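Local coordinates for protein HI_1472 (Haemophilus influenzae, PDB 3PSH) that binds molybdate or tungstate, but not sulfate or phosphate, in the periplasm and serves the MolBC ABC transporter in low-affinity molybdate import, at residues 173-178 / 296-301; 42-47 / 61-66; 229-234 / 258-263; 5-10 / 110-115. One frame throughout, in Å; residues are numbered along the deposited sequence.

Interaction 1: 173-178 / 296-301; sequences DRLGDV and ALYPQR
The Tyr298 ring carries a methyl group of Leu175 over one face: Leu175 CD2 sits 4.0 Å from the centroid of the Tyr298 ring and 16° off its normal, a CH-pi contact. Val178 approaches the phenol end, its CG1 coming 3.5 Å from Tyr298 OH, while the hydroxyl itself is hydrogen-bonded to Gly210 O. The second flat group is the guanidinium of Arg301. Val178 CG2 lies over one of its faces, and two acceptors sit at its edge, Arg174 O and Asp177 OD1.

Arg301 NH1 bonds to both: 2.8 Å to Arg174 O, and 2.6 Å to Asp177 OD1 on its syn lone pair. Arg301 NH2 completes an end-on, two-nitrogen salt bridge, 3.0 Å from Asp177 OD2, with carboxylate and guanidinium planes only 13° apart. Arg301 reaches this far because its chain runs extended from CG to NE (chi3 180°), and its CD packs against Leu175 CD2 on the way.

The exchange is mutual, since Arg174 NH1 gives a hydrogen bond of 2.9 Å to Arg301 O. Arg174 NH2 has a salt bridge of its own to Asp304. The contact thus joins the end of helix 168-175, and the type I turn from Leu175 to Val178, to the 3-10 turn that follows helix 283-297.

Chemically, this is a salt bridge with hydrogen bonds at the surface beside a small apolar patch: Arg301 NH1 is shared between a carboxylate and a carbonyl near a helix C-terminus, both of which would be expected to stabilise its positive charge.

Interaction 2: 42-47 / 61-66; sequences VGVLSN and PELENM
Met66 N donates to Leu63 O at 3.2 Å, and this backbone bond ties together the two residues whose side chains meet Val44. No hydrogen bond passes between 42-47 and 61-66; what joins them is apolar. Val44 points toward the turn and presents both methyls to Met66. Its CG1, anti to the carbonyl carbon (chi1 -64°), touches Met66 CG at 3.6 Å, and Val44 CG2 reaches the same carbon at 3.8 Å, with the two side chains running at about a right angle. Leu63 adds a looser touch, its CD2 lying 4.3 Å from Val44 CG1.

Beyond CG the methionine folds: with chi2 at 54° the chain bends, and the sulfur lies 3.7 Å from Val42 C, against the backbone between Val42 and Gly43. Leu29 of helix 26-34 touches both Val44 and Leu63, which extends the apolar cluster, and the main chain of Val44 pairs with Ala67 just past the turn.

Strand 41-44 is an edge of the parallel four-stranded sheet, order 2-1-3-4, in one Rossmann-like lobe of this periplasmic binding protein. The loop from 61 packs on that edge, and the side chain of Val44 lies about 8 Å from that of the molybdate-binding His26.

Interaction 3: 229-234 / 258-263; sequences NVLEWN and ANIQAL
Ile260 and Asn234 meet where helix 227-233 ends and helix 261-264 is about to start, within the parallel alpha/beta lobe built round strands 184-188, 211-213, 237-240 and 268-270. Both sit at helix boundaries: Asn234 leaves its helix with positive phi, and Ile260 holds the N-cap position of the next.

The polar part is a bond from Gln261 N, in the first turn of its helix, to Asn234 OD1 at 2.8 Å, nearly straight at 173° about the hydrogen. The donor sits 19° out of the plane of the Asn234 amide. The first torsion of Asn234 sets CG anti to the backbone N (chi1 -165°), and OD1 extends from there to Gln261 N. A side-chain carbonyl from the end of one helix thus takes up an N-H at the start of another. Nearby, the main chains of Ala262 and Pro235 are also bonded, so the link continues from the helix end into the chain that leads on to strand 237-240.

The apolar part belongs to Ile260, which is buried. Its outer branch is received by two residues one after the other on helix 227-233. Val230 CG1 touches Ile260 CD1 at 3.8 Å. Leu231 comes at about a right angle, with Leu231 CD2 lying 3.7 Å from Ile260 CG1. Val230 also packs on Tyr187 of strand 184-188, so this residue of the helix touches the sheet as well as Ile260.

Around the amide oxygen, carbon atoms of the same isoleucine are near too: Asn234 OD1 lies 3.4 Å from Ile260 CA and 3.8 Å from Ile260 CG2.

Interaction 4: 5-10 / 110-115; sequences TDQLDR and VAISLR
Asp6 and Gln7 both point toward strand 109-112, and their side-chain oxygens accept mostly from main-chain N-H groups. In Asp6, chi1 of 82° puts CG between the backbone N and the carbonyl carbon; from there OD1 serves the turn, while OD2 meets the strand and Arg10. Asp6 OD2 takes Ala111 N at 2.9 Å and Arg10 NH1, the salt-bridge partner, from opposite faces of the carboxylate plane. Asp6 OD1 is met the same way from both faces, by Leu8 N at 2.8 Å, an Asx turn, and by Arg10 N at 3.0 Å. Four bonds therefore grip this buried carboxylate, which would be expected to favour its charged form. Arg10 NH1 also bonds Val109 O.

Gln7 is turned differently. Gln7 N joins Ala111 O at 3.0 Å, and from there the side chain runs extended beyond CG past Ser113. Gln7 OE1 then accepts from two successive amides, Ser113 N at 2.9 Å and Leu114 N at 2.7 Å, both from one face of its amide plane. Gln7 NE2 bonds Gln142 OE1 and Gly139 O, so the same amide reaches helix 132-151.

Leu8 lies beside Ala111, whose CB is tightly packed against Leu8 CG at 3.4 Å.

Strand 109-112 is an outermost strand of the four-stranded parallel sheet that also holds 41-44, and the type I turn from Asp6 to Asp9 lies along its outer edge, bonding Ala111. The loop held by Gln7 leads to the pocket: Leu114 touches Gln27, a molybdate-binding residue, and its side chain lies about 7 Å from the bound ion, at the sheet's C-terminal end, where Rossmann-like lobes commonly bind ligands.

Overall arrangement
Interactions 2 and 4 are buried and reach opposite edges of one parallel sheet, strands 41-44 and 109-112, their centres 22 Å apart, with interaction 2 nested along the chain in the loop that interaction 4 closes. Their chemistry diverges: interaction 2 is wholly apolar across its segments, whereas interaction 4 satisfies backbone amides with buried side-chain oxygens close to the molybdate pocket. Interactions 1 and 3 belong to the other lobe, away from the annotated sites, and join helix ends. Interaction 1 lies at the surface and relies on charge; interaction 3, nested inside its loop and partly buried, combines a side-chain-to-backbone bond with aliphatic contacts.

Interaction 1: 173-178 / 296-301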
loop_
_atom_site.group_PDB
_atom_site.type_symbol
_atom_site.label_atom_id
_atom_site.label_comp_id
_atom_site.label_asym_id
_atom_site.label_seq_id
_atom_site.Cartn_x
_atom_site.Cartn_y
_atom_site.Cartn_z
ATOM N N ASP A 173 -21.208 -0.614 -9.449
ATOM C CA ASP A 173 -22.545 -1.057 -9.976
ATOM C C ASP A 173 -23.257 -1.894 -8.898
ATOM O O ASP A 173 -24.436 -1.647 -8.598
ATOM C CB ASP A 173 -22.352 -1.923 -11.233
ATOM C CG ASP A 173 -22.056 -1.087 -12.493
ATOM O OD1 ASP A 173 -22.214 0.147 -12.475
ATOM O OD2 ASP A 173 -21.700 -1.697 -13.479
ATOM N N ARG A 174 -22.536 -2.825 -8.288
ATOM C CA ARG A 174 -23.206 -3.792 -7.336
ATOM C C ARG A 174 -23.485 -3.193 -5.997
ATOM O O ARG A 174 -24.297 -3.719 -5.249
ATOM C CB ARG A 174 -22.379 -5.084 -7.162
ATOM C CG ARG A 174 -21.993 -5.790 -8.529
ATOM C CD ARG A 174 -23.119 -6.832 -8.839
ATOM N NE ARG A 174 -22.853 -7.544 -10.069
ATOM C CZ ARG A 174 -22.424 -8.815 -10.174
ATOM N NH1 ARG A 174 -22.145 -9.545 -9.092
ATOM N NH2 ARG A 174 -22.234 -9.344 -11.349
ATOM N N LEU A 175 -22.829 -2.062 -5.642
ATOM C CA LEU A 175 -22.946 -1.521 -4.300
ATOM C C LEU A 175 -23.438 -0.059 -4.360
ATOM O O LEU A 175 -23.561 0.577 -3.351
ATOM C CB LEU A 175 -21.604 -1.547 -3.480
ATOM C CG LEU A 175 -21.061 -2.985 -3.369
ATOM C CD1 LEU A 175 -19.653 -3.005 -2.615
ATOM C CD2 LEU A 175 -22.075 -3.815 -2.641
ATOM N N GLY A 176 -23.841 0.358 -5.547
ATOM C CA GLY A 176 -24.395 1.728 -5.775
ATOM C C GLY A 176 -25.622 2.177 -5.003
ATOM O O GLY A 176 -25.855 3.420 -4.901
ATOM N N ASP A 177 -26.402 1.194 -4.492
ATOM C CA ASP A 177 -27.579 1.468 -3.599
ATOM C C ASP A 177 -27.314 1.399 -2.115
ATOM O O ASP A 177 -28.237 1.542 -1.287
ATOM C CB ASP A 177 -28.690 0.464 -3.894
ATOM C CG ASP A 177 -28.262 -0.966 -3.538
ATOM O OD1 ASP A 177 -27.168 -1.379 -3.950
ATOM O OD2 ASP A 177 -29.032 -1.637 -2.892
ATOM N N VAL A 178 -26.057 1.220 -1.712
ATOM C CA VAL A 178 -25.783 1.241 -0.295
ATOM C C VAL A 178 -25.764 2.646 0.316
ATOM O O VAL A 178 -24.814 3.426 0.137
ATOM C CB VAL A 178 -24.486 0.477 0.029
ATOM C CG1 VAL A 178 -24.242 0.461 1.514
ATOM C CG2 VAL A 178 -24.622 -0.959 -0.493
ATOM N N ALA A 296 -16.895 -10.384 1.166
ATOM C CA ALA A 296 -16.963 -10.738 2.559
ATOM C C ALA A 296 -18.196 -10.076 3.201
ATOM O O ALA A 296 -18.830 -10.642 4.084
ATOM C CB ALA A 296 -15.617 -10.331 3.300
ATOM N N LEU A 297 -18.481 -8.846 2.822
ATOM C CA LEU A 297 -19.479 -8.037 3.538
ATOM C C LEU A 297 -20.843 -8.162 2.779
ATOM O O LEU A 297 -21.883 -7.984 3.463
ATOM C CB LEU A 297 -19.139 -6.530 3.524
ATOM C CG LEU A 297 -17.805 -6.172 4.201
ATOM C CD1 LEU A 297 -17.637 -4.625 4.069
ATOM C CD2 LEU A 297 -17.755 -6.679 5.665
ATOM N N TYR A 298 -20.821 -8.411 1.436
ATOM C CA TYR A 298 -22.078 -8.603 0.666
ATOM C C TYR A 298 -21.999 -9.839 -0.120
ATOM O O TYR A 298 -22.113 -9.805 -1.341
ATOM C CB TYR A 298 -22.348 -7.417 -0.266
ATOM C CG TYR A 298 -22.387 -6.052 0.467
ATOM C CD1 TYR A 298 -23.621 -5.477 0.880
ATOM C CD2 TYR A 298 -21.184 -5.378 0.795
ATOM C CE1 TYR A 298 -23.608 -4.229 1.557
ATOM C CE2 TYR A 298 -21.205 -4.146 1.443
ATOM C CZ TYR A 298 -22.445 -3.585 1.868
ATOM O OH TYR A 298 -22.607 -2.394 2.569
ATOM N N PRO A 299 -21.867 -11.015 0.581
ATOM C CA PRO A 299 -21.659 -12.268 -0.223
ATOM C C PRO A 299 -22.792 -12.550 -1.253
ATOM O O PRO A 299 -22.517 -13.048 -2.339
ATOM C CB PRO A 299 -21.637 -13.344 0.821
ATOM C CG PRO A 299 -22.418 -12.716 2.097
ATOM C CD PRO A 299 -21.900 -11.263 2.033
ATOM N N GLN A 300 -24.030 -12.159 -0.922
ATOM C CA GLN A 300 -25.162 -12.514 -1.794
ATOM C C GLN A 300 -25.213 -11.646 -3.010
ATOM O O GLN A 300 -26.088 -11.853 -3.854
ATOM C CB GLN A 300 -26.463 -12.339 -0.982
ATOM C CG GLN A 300 -26.531 -13.325 0.238
ATOM C CD GLN A 300 -25.934 -14.711 -0.117
ATOM O OE1 GLN A 300 -26.142 -15.273 -1.233
ATOM N NE2 GLN A 300 -25.101 -15.259 0.844
ATOM N N ARG A 301 -24.277 -10.653 -3.105
ATOM C CA ARG A 301 -24.284 -9.795 -4.320
ATOM C C ARG A 301 -23.179 -10.177 -5.265
ATOM O O ARG A 301 -23.124 -9.578 -6.355
ATOM C CB ARG A 301 -24.157 -8.290 -4.067
ATOM C CG ARG A 301 -25.268 -7.691 -3.242
ATOM C CD ARG A 301 -24.989 -6.155 -2.916
ATOM N NE ARG A 301 -26.120 -5.676 -2.129
ATOM C CZ ARG A 301 -26.652 -4.446 -2.268
ATOM N NH1 ARG A 301 -26.168 -3.625 -3.163
ATOM N NH2 ARG A 301 -27.728 -4.025 -1.581
#

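Interaction 2: 42-47 / 61-66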
loop_
_atom_site.group_PDB
_atom_site.type_symbol
_atom_site.label_atom_id
_atom_site.label_comp_id
_atom_site.label_asym_id
_atom_site.label_seq_id
_atom_site.Cartn_x
_atom_site.Cartn_y
_atom_site.Cartn_z
ATOM N N VAL A 42 19.576 -3.382 -6.429
ATOM C CA VAL A 42 20.704 -3.916 -5.679
ATOM C C VAL A 42 20.649 -3.544 -4.195
ATOM O O VAL A 42 21.520 -4.007 -3.424
ATOM C CB VAL A 42 22.049 -3.473 -6.251
ATOM C CG1 VAL A 42 22.196 -4.068 -7.685
ATOM C CG2 VAL A 42 22.161 -1.978 -6.127
ATOM N N GLY A 43 19.650 -2.704 -3.781
ATOM C CA GLY A 43 19.415 -2.567 -2.308
ATOM C C GLY A 43 17.969 -2.183 -2.049
ATOM O O GLY A 43 17.295 -1.727 -2.949
ATOM N N VAL A 44 17.551 -2.444 -0.830
ATOM C CA VAL A 44 16.138 -2.191 -0.491
ATOM C C VAL A 44 16.118 -1.724 0.965
ATOM O O VAL A 44 17.117 -1.948 1.687
ATOM C CB VAL A 44 15.278 -3.558 -0.669
ATOM C CG1 VAL A 44 15.261 -4.042 -2.117
ATOM C CG2 VAL A 44 15.734 -4.648 0.262
ATOM N N LEU A 45 15.025 -1.059 1.389
ATOM C CA LEU A 45 14.850 -0.668 2.774
ATOM C C LEU A 45 15.131 -1.811 3.768
ATOM O O LEU A 45 14.724 -2.947 3.599
ATOM C CB LEU A 45 13.446 -0.051 3.048
ATOM C CG LEU A 45 12.224 -0.995 2.869
ATOM C CD1 LEU A 45 10.960 -0.293 3.465
ATOM C CD2 LEU A 45 11.941 -1.519 1.535
ATOM N N SER A 46 15.818 -1.461 4.827
ATOM C CA SER A 46 16.220 -2.522 5.768
ATOM C C SER A 46 15.024 -3.157 6.566
ATOM O O SER A 46 15.169 -4.307 7.038
ATOM C CB SER A 46 17.288 -1.953 6.731
ATOM O OG SER A 46 16.752 -0.900 7.556
ATOM N N ASN A 47 13.882 -2.426 6.653
ATOM C CA ASN A 47 12.640 -2.974 7.242
ATOM C C ASN A 47 11.678 -3.616 6.256
ATOM O O ASN A 47 10.444 -3.643 6.540
ATOM C CB ASN A 47 11.981 -1.876 8.105
ATOM C CG ASN A 47 11.765 -0.577 7.395
ATOM O OD1 ASN A 47 12.456 -0.239 6.408
ATOM N ND2 ASN A 47 10.783 0.212 7.915
ATOM N N PRO A 61 12.067 -14.227 -3.792
ATOM C CA PRO A 61 13.144 -14.779 -2.907
ATOM C C PRO A 61 14.427 -14.036 -3.049
ATOM O O PRO A 61 15.293 -14.089 -2.171
ATOM C CB PRO A 61 13.383 -16.192 -3.464
ATOM C CG PRO A 61 12.343 -16.492 -4.409
ATOM C CD PRO A 61 11.348 -15.336 -4.459
ATOM N N GLU A 62 14.591 -13.381 -4.195
ATOM C CA GLU A 62 15.837 -12.603 -4.432
ATOM C C GLU A 62 16.033 -11.427 -3.443
ATOM O O GLU A 62 17.164 -10.903 -3.276
ATOM C CB GLU A 62 15.952 -12.184 -5.933
ATOM C CG GLU A 62 14.863 -11.194 -6.398
ATOM C CD GLU A 62 13.448 -11.821 -6.760
ATOM O OE1 GLU A 62 13.165 -12.984 -6.372
ATOM O OE2 GLU A 62 12.630 -11.107 -7.414
ATOM N N LEU A 63 14.951 -11.091 -2.699
ATOM C CA LEU A 63 15.065 -10.053 -1.697
ATOM C C LEU A 63 15.926 -10.473 -0.473
ATOM O O LEU A 63 16.434 -9.630 0.225
ATOM C CB LEU A 63 13.684 -9.517 -1.258
ATOM C CG LEU A 63 12.783 -8.940 -2.339
ATOM C CD1 LEU A 63 11.511 -8.362 -1.609
ATOM C CD2 LEU A 63 13.538 -7.842 -3.105
ATOM N N GLU A 64 16.032 -11.758 -0.247
ATOM C CA GLU A 64 16.634 -12.314 0.955
ATOM C C GLU A 64 18.112 -11.939 1.124
ATOM O O GLU A 64 18.550 -11.669 2.236
ATOM C CB GLU A 64 16.487 -13.815 0.907
ATOM C CG GLU A 64 16.835 -14.520 2.254
ATOM C CD GLU A 64 15.912 -14.104 3.395
ATOM O OE1 GLU A 64 14.735 -14.488 3.447
ATOM O OE2 GLU A 64 16.401 -13.410 4.261
ATOM N N ASN A 65 18.828 -11.880 0.018
ATOM C CA ASN A 65 20.286 -11.520 0.053
ATOM C C ASN A 65 20.548 -10.114 -0.480
ATOM O O ASN A 65 21.708 -9.679 -0.749
ATOM C CB ASN A 65 21.073 -12.554 -0.757
ATOM C CG ASN A 65 21.013 -13.976 -0.146
ATOM O OD1 ASN A 65 20.921 -14.947 -0.888
ATOM N ND2 ASN A 65 21.075 -14.085 1.174
ATOM N N MET A 66 19.467 -9.351 -0.659
ATOM C CA MET A 66 19.590 -7.979 -1.045
ATOM C C MET A 66 20.268 -7.122 0.031
ATOM O O MET A 66 19.933 -7.172 1.246
ATOM C CB MET A 66 18.202 -7.402 -1.286
ATOM C CG MET A 66 17.994 -6.354 -2.316
ATOM S SD MET A 66 18.530 -6.565 -4.044
ATOM C CE MET A 66 17.182 -7.330 -4.893
#

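Interaction 3: 229-234 / 258-263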
loop_
_atom_site.group_PDB
_atom_site.type_symbol
_atom_site.label_atom_id
_atom_site.label_comp_id
_atom_site.label_asym_id
_atom_site.label_seq_id
_atom_site.Cartn_x
_atom_site.Cartn_y
_atom_site.Cartn_z
ATOM N N ASN A 229 -11.368 5.398 22.511
ATOM C CA ASN A 229 -11.769 5.772 21.136
ATOM C C ASN A 229 -12.449 4.607 20.406
ATOM O O ASN A 229 -13.505 4.794 19.833
ATOM C CB ASN A 229 -10.546 6.241 20.300
ATOM C CG ASN A 229 -9.863 7.493 20.864
ATOM O OD1 ASN A 229 -10.514 8.443 21.336
ATOM N ND2 ASN A 229 -8.515 7.474 20.849
ATOM N N VAL A 230 -11.838 3.426 20.441
ATOM C CA VAL A 230 -12.364 2.271 19.709
ATOM C C VAL A 230 -13.702 1.753 20.332
ATOM O O VAL A 230 -14.652 1.362 19.608
ATOM C CB VAL A 230 -11.374 1.093 19.736
ATOM C CG1 VAL A 230 -11.877 -0.044 18.774
ATOM C CG2 VAL A 230 -9.939 1.557 19.421
ATOM N N LEU A 231 -13.789 1.830 21.662
ATOM C CA LEU A 231 -15.066 1.429 22.329
ATOM C C LEU A 231 -16.189 2.395 21.965
ATOM O O LEU A 231 -17.318 1.962 21.701
ATOM C CB LEU A 231 -14.859 1.472 23.820
ATOM C CG LEU A 231 -13.890 0.480 24.483
ATOM C CD1 LEU A 231 -13.719 0.773 26.025
ATOM C CD2 LEU A 231 -14.321 -0.965 24.246
ATOM N N GLU A 232 -15.861 3.681 21.932
ATOM C CA GLU A 232 -16.787 4.760 21.462
ATOM C C GLU A 232 -17.251 4.560 19.995
ATOM O O GLU A 232 -18.432 4.685 19.654
ATOM C CB GLU A 232 -16.220 6.167 21.740
ATOM C CG GLU A 232 -16.340 6.499 23.264
ATOM C CD GLU A 232 -15.587 7.773 23.740
ATOM O OE1 GLU A 232 -15.481 8.759 22.988
ATOM O OE2 GLU A 232 -15.115 7.811 24.918
ATOM N N TRP A 233 -16.308 4.193 19.122
ATOM C CA TRP A 233 -16.592 3.975 17.719
ATOM C C TRP A 233 -17.403 2.702 17.554
ATOM O O TRP A 233 -18.287 2.650 16.720
ATOM C CB TRP A 233 -15.280 3.872 16.834
ATOM C CG TRP A 233 -14.594 5.194 16.680
ATOM C CD1 TRP A 233 -15.182 6.442 16.584
ATOM C CD2 TRP A 233 -13.179 5.395 16.573
ATOM N NE1 TRP A 233 -14.205 7.400 16.434
ATOM C CE2 TRP A 233 -12.976 6.797 16.479
ATOM C CE3 TRP A 233 -12.061 4.538 16.635
ATOM C CZ2 TRP A 233 -11.666 7.370 16.410
ATOM C CZ3 TRP A 233 -10.742 5.130 16.545
ATOM C CH2 TRP A 233 -10.593 6.522 16.468
ATOM N N ASN A 234 -17.103 1.724 18.400
ATOM C CA ASN A 234 -17.879 0.495 18.391
ATOM C C ASN A 234 -18.086 -0.128 16.957
ATOM O O ASN A 234 -19.204 -0.290 16.429
ATOM C CB ASN A 234 -19.250 0.658 19.157
ATOM C CG ASN A 234 -19.832 -0.701 19.422
ATOM O OD1 ASN A 234 -19.055 -1.642 19.669
ATOM N ND2 ASN A 234 -21.170 -0.837 19.354
ATOM N N ALA A 258 -13.659 -6.928 24.515
ATOM C CA ALA A 258 -14.764 -7.924 24.446
ATOM C C ALA A 258 -16.205 -7.443 24.135
ATOM O O ALA A 258 -17.027 -8.217 23.565
ATOM C CB ALA A 258 -14.769 -8.816 25.716
ATOM N N ASN A 259 -16.501 -6.199 24.515
ATOM C CA ASN A 259 -17.827 -5.616 24.353
ATOM C C ASN A 259 -17.981 -4.843 23.042
ATOM O O ASN A 259 -19.079 -4.491 22.652
ATOM C CB ASN A 259 -18.201 -4.667 25.488
ATOM C CG ASN A 259 -18.533 -5.401 26.768
ATOM O OD1 ASN A 259 -18.412 -4.811 27.818
ATOM N ND2 ASN A 259 -18.956 -6.676 26.694
ATOM N N ILE A 260 -16.882 -4.557 22.359
ATOM C CA ILE A 260 -17.061 -4.103 20.993
ATOM C C ILE A 260 -17.918 -5.035 20.101
ATOM O O ILE A 260 -17.786 -6.262 20.033
ATOM C CB ILE A 260 -15.662 -3.854 20.356
ATOM C CG1 ILE A 260 -14.934 -2.760 21.122
ATOM C CG2 ILE A 260 -15.832 -3.554 18.925
ATOM C CD1 ILE A 260 -13.455 -2.864 20.695
ATOM N N GLN A 261 -18.802 -4.383 19.352
ATOM C CA GLN A 261 -19.720 -5.070 18.450
ATOM C C GLN A 261 -19.002 -6.101 17.574
ATOM O O GLN A 261 -19.378 -7.255 17.551
ATOM C CB GLN A 261 -20.552 -4.077 17.635
ATOM C CG GLN A 261 -21.687 -4.658 16.701
ATOM C CD GLN A 261 -22.176 -3.591 15.633
ATOM O OE1 GLN A 261 -21.762 -2.351 15.645
ATOM N NE2 GLN A 261 -23.014 -4.081 14.653
ATOM N N ALA A 262 -17.902 -5.754 16.888
ATOM C CA ALA A 262 -17.216 -6.811 16.131
ATOM C C ALA A 262 -16.745 -8.036 16.969
ATOM O O ALA A 262 -16.661 -9.131 16.437
ATOM C CB ALA A 262 -15.956 -6.190 15.331
ATOM N N LEU A 263 -16.275 -7.809 18.183
ATOM C CA LEU A 263 -15.857 -8.949 19.039
ATOM C C LEU A 263 -17.065 -9.917 19.279
ATOM O O LEU A 263 -16.949 -11.177 19.052
ATOM C CB LEU A 263 -15.216 -8.453 20.324
ATOM C CG LEU A 263 -13.670 -8.263 20.236
ATOM C CD1 LEU A 263 -12.929 -9.545 19.774
ATOM C CD2 LEU A 263 -13.293 -7.113 19.297
#

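Interaction 4: 5-10 / 110-115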
loop_
_atom_site.group_PDB
_atom_site.type_symbol
_atom_site.label_atom_id
_atom_site.label_comp_id
_atom_site.label_asym_id
_atom_site.label_seq_id
_atom_site.Cartn_x
_atom_site.Cartn_y
_atom_site.Cartn_z
ATOM N N THR A 5 9.806 13.690 -13.905
ATOM C CA THR A 5 9.253 14.465 -12.789
ATOM C C THR A 5 8.715 13.452 -11.781
ATOM O O THR A 5 7.919 12.575 -12.088
ATOM C CB THR A 5 8.148 15.425 -13.196
ATOM O OG1 THR A 5 8.683 16.284 -14.225
ATOM C CG2 THR A 5 7.659 16.266 -12.051
ATOM N N ASP A 6 9.264 13.552 -10.616
ATOM C CA ASP A 6 8.847 12.586 -9.527
ATOM C C ASP A 6 7.607 13.159 -8.780
ATOM O O ASP A 6 7.121 14.263 -9.053
ATOM C CB ASP A 6 10.042 12.261 -8.602
ATOM C CG ASP A 6 10.309 13.301 -7.527
ATOM O OD1 ASP A 6 9.568 14.337 -7.364
ATOM O OD2 ASP A 6 11.283 13.070 -6.771
ATOM N N GLN A 7 7.175 12.383 -7.786
ATOM C CA GLN A 7 5.921 12.703 -7.095
ATOM C C GLN A 7 6.051 13.799 -5.977
ATOM O O GLN A 7 5.093 14.109 -5.175
ATOM C CB GLN A 7 5.242 11.392 -6.690
ATOM C CG GLN A 7 4.816 10.620 -7.927
ATOM C CD GLN A 7 3.824 9.499 -7.579
ATOM O OE1 GLN A 7 4.166 8.631 -6.828
ATOM N NE2 GLN A 7 2.736 9.400 -8.307
ATOM N N LEU A 8 7.251 14.393 -5.853
ATOM C CA LEU A 8 7.406 15.617 -5.115
ATOM C C LEU A 8 7.553 16.784 -6.148
ATOM O O LEU A 8 8.011 17.946 -5.759
ATOM C CB LEU A 8 8.612 15.451 -4.162
ATOM C CG LEU A 8 8.563 14.521 -2.907
ATOM C CD1 LEU A 8 9.812 14.638 -2.124
ATOM C CD2 LEU A 8 7.397 14.934 -2.088
ATOM N N ASP A 9 7.235 16.495 -7.427
ATOM C CA ASP A 9 7.350 17.521 -8.543
ATOM C C ASP A 9 8.821 18.011 -8.742
ATOM O O ASP A 9 9.099 19.133 -9.237
ATOM C CB ASP A 9 6.400 18.687 -8.257
ATOM C CG ASP A 9 4.860 18.267 -8.330
ATOM O OD1 ASP A 9 4.494 17.193 -8.853
ATOM O OD2 ASP A 9 4.071 19.101 -7.810
ATOM N N ARG A 10 9.727 17.105 -8.381
ATOM C CA ARG A 10 11.151 17.335 -8.632
ATOM C C ARG A 10 11.524 16.848 -10.003
ATOM O O ARG A 10 11.180 15.721 -10.402
ATOM C CB ARG A 10 11.981 16.604 -7.593
ATOM C CG ARG A 10 11.710 17.131 -6.181
ATOM C CD ARG A 10 12.257 16.131 -5.127
ATOM N NE ARG A 10 13.745 16.092 -5.138
ATOM C CZ ARG A 10 14.481 15.080 -5.628
ATOM N NH1 ARG A 10 13.928 14.045 -6.241
ATOM N NH2 ARG A 10 15.822 15.211 -5.548
ATOM N N VAL A 110 14.377 9.571 -6.642
ATOM C CA VAL A 110 13.055 9.638 -7.220
ATOM C C VAL A 110 12.081 9.304 -6.084
ATOM O O VAL A 110 12.149 8.211 -5.501
ATOM C CB VAL A 110 12.847 8.565 -8.285
ATOM C CG1 VAL A 110 11.346 8.562 -8.860
ATOM C CG2 VAL A 110 13.783 8.839 -9.443
ATOM N N ALA A 111 11.314 10.341 -5.719
ATOM C CA ALA A 111 10.331 10.274 -4.548
ATOM C C ALA A 111 8.992 9.756 -5.054
ATOM O O ALA A 111 8.493 10.197 -6.188
ATOM C CB ALA A 111 10.195 11.681 -3.934
ATOM N N ILE A 112 8.458 8.767 -4.349
ATOM C CA ILE A 112 7.199 8.173 -4.790
ATOM C C ILE A 112 6.163 8.337 -3.655
ATOM O O ILE A 112 6.408 8.007 -2.518
ATOM C CB ILE A 112 7.394 6.690 -5.078
ATOM C CG1 ILE A 112 8.297 6.467 -6.319
ATOM C CG2 ILE A 112 5.960 5.961 -5.307
ATOM C CD1 ILE A 112 7.774 6.930 -7.733
ATOM N N SER A 113 4.993 8.857 -4.054
ATOM C CA SER A 113 3.929 9.022 -3.077
ATOM C C SER A 113 2.730 8.156 -3.468
ATOM O O SER A 113 1.862 7.990 -2.604
ATOM C CB SER A 113 3.371 10.446 -3.093
ATOM O OG SER A 113 2.846 10.741 -4.360
ATOM N N LEU A 114 2.604 7.723 -4.758
ATOM C CA LEU A 114 1.353 7.073 -5.223
ATOM C C LEU A 114 0.101 7.963 -4.959
ATOM O O LEU A 114 -1.075 7.459 -4.837
ATOM C CB LEU A 114 1.178 5.676 -4.589
ATOM C CG LEU A 114 2.413 4.794 -4.839
ATOM C CD1 LEU A 114 2.096 3.392 -4.203
ATOM C CD2 LEU A 114 2.755 4.650 -6.302
ATOM N N ARG A 115 0.306 9.256 -4.914
ATOM C CA ARG A 115 -0.771 10.228 -4.762
ATOM C C ARG A 115 -0.500 11.507 -5.588
ATOM O O ARG A 115 0.643 12.031 -5.694
ATOM C CB ARG A 115 -1.008 10.506 -3.252
ATOM C CG ARG A 115 -0.308 11.611 -2.546
ATOM C CD ARG A 115 -1.023 11.931 -1.228
ATOM N NE ARG A 115 -0.174 12.803 -0.449
ATOM C CZ ARG A 115 0.602 12.398 0.517
ATOM N NH1 ARG A 115 0.716 11.107 0.881
ATOM N NH2 ARG A 115 1.328 13.276 1.103
#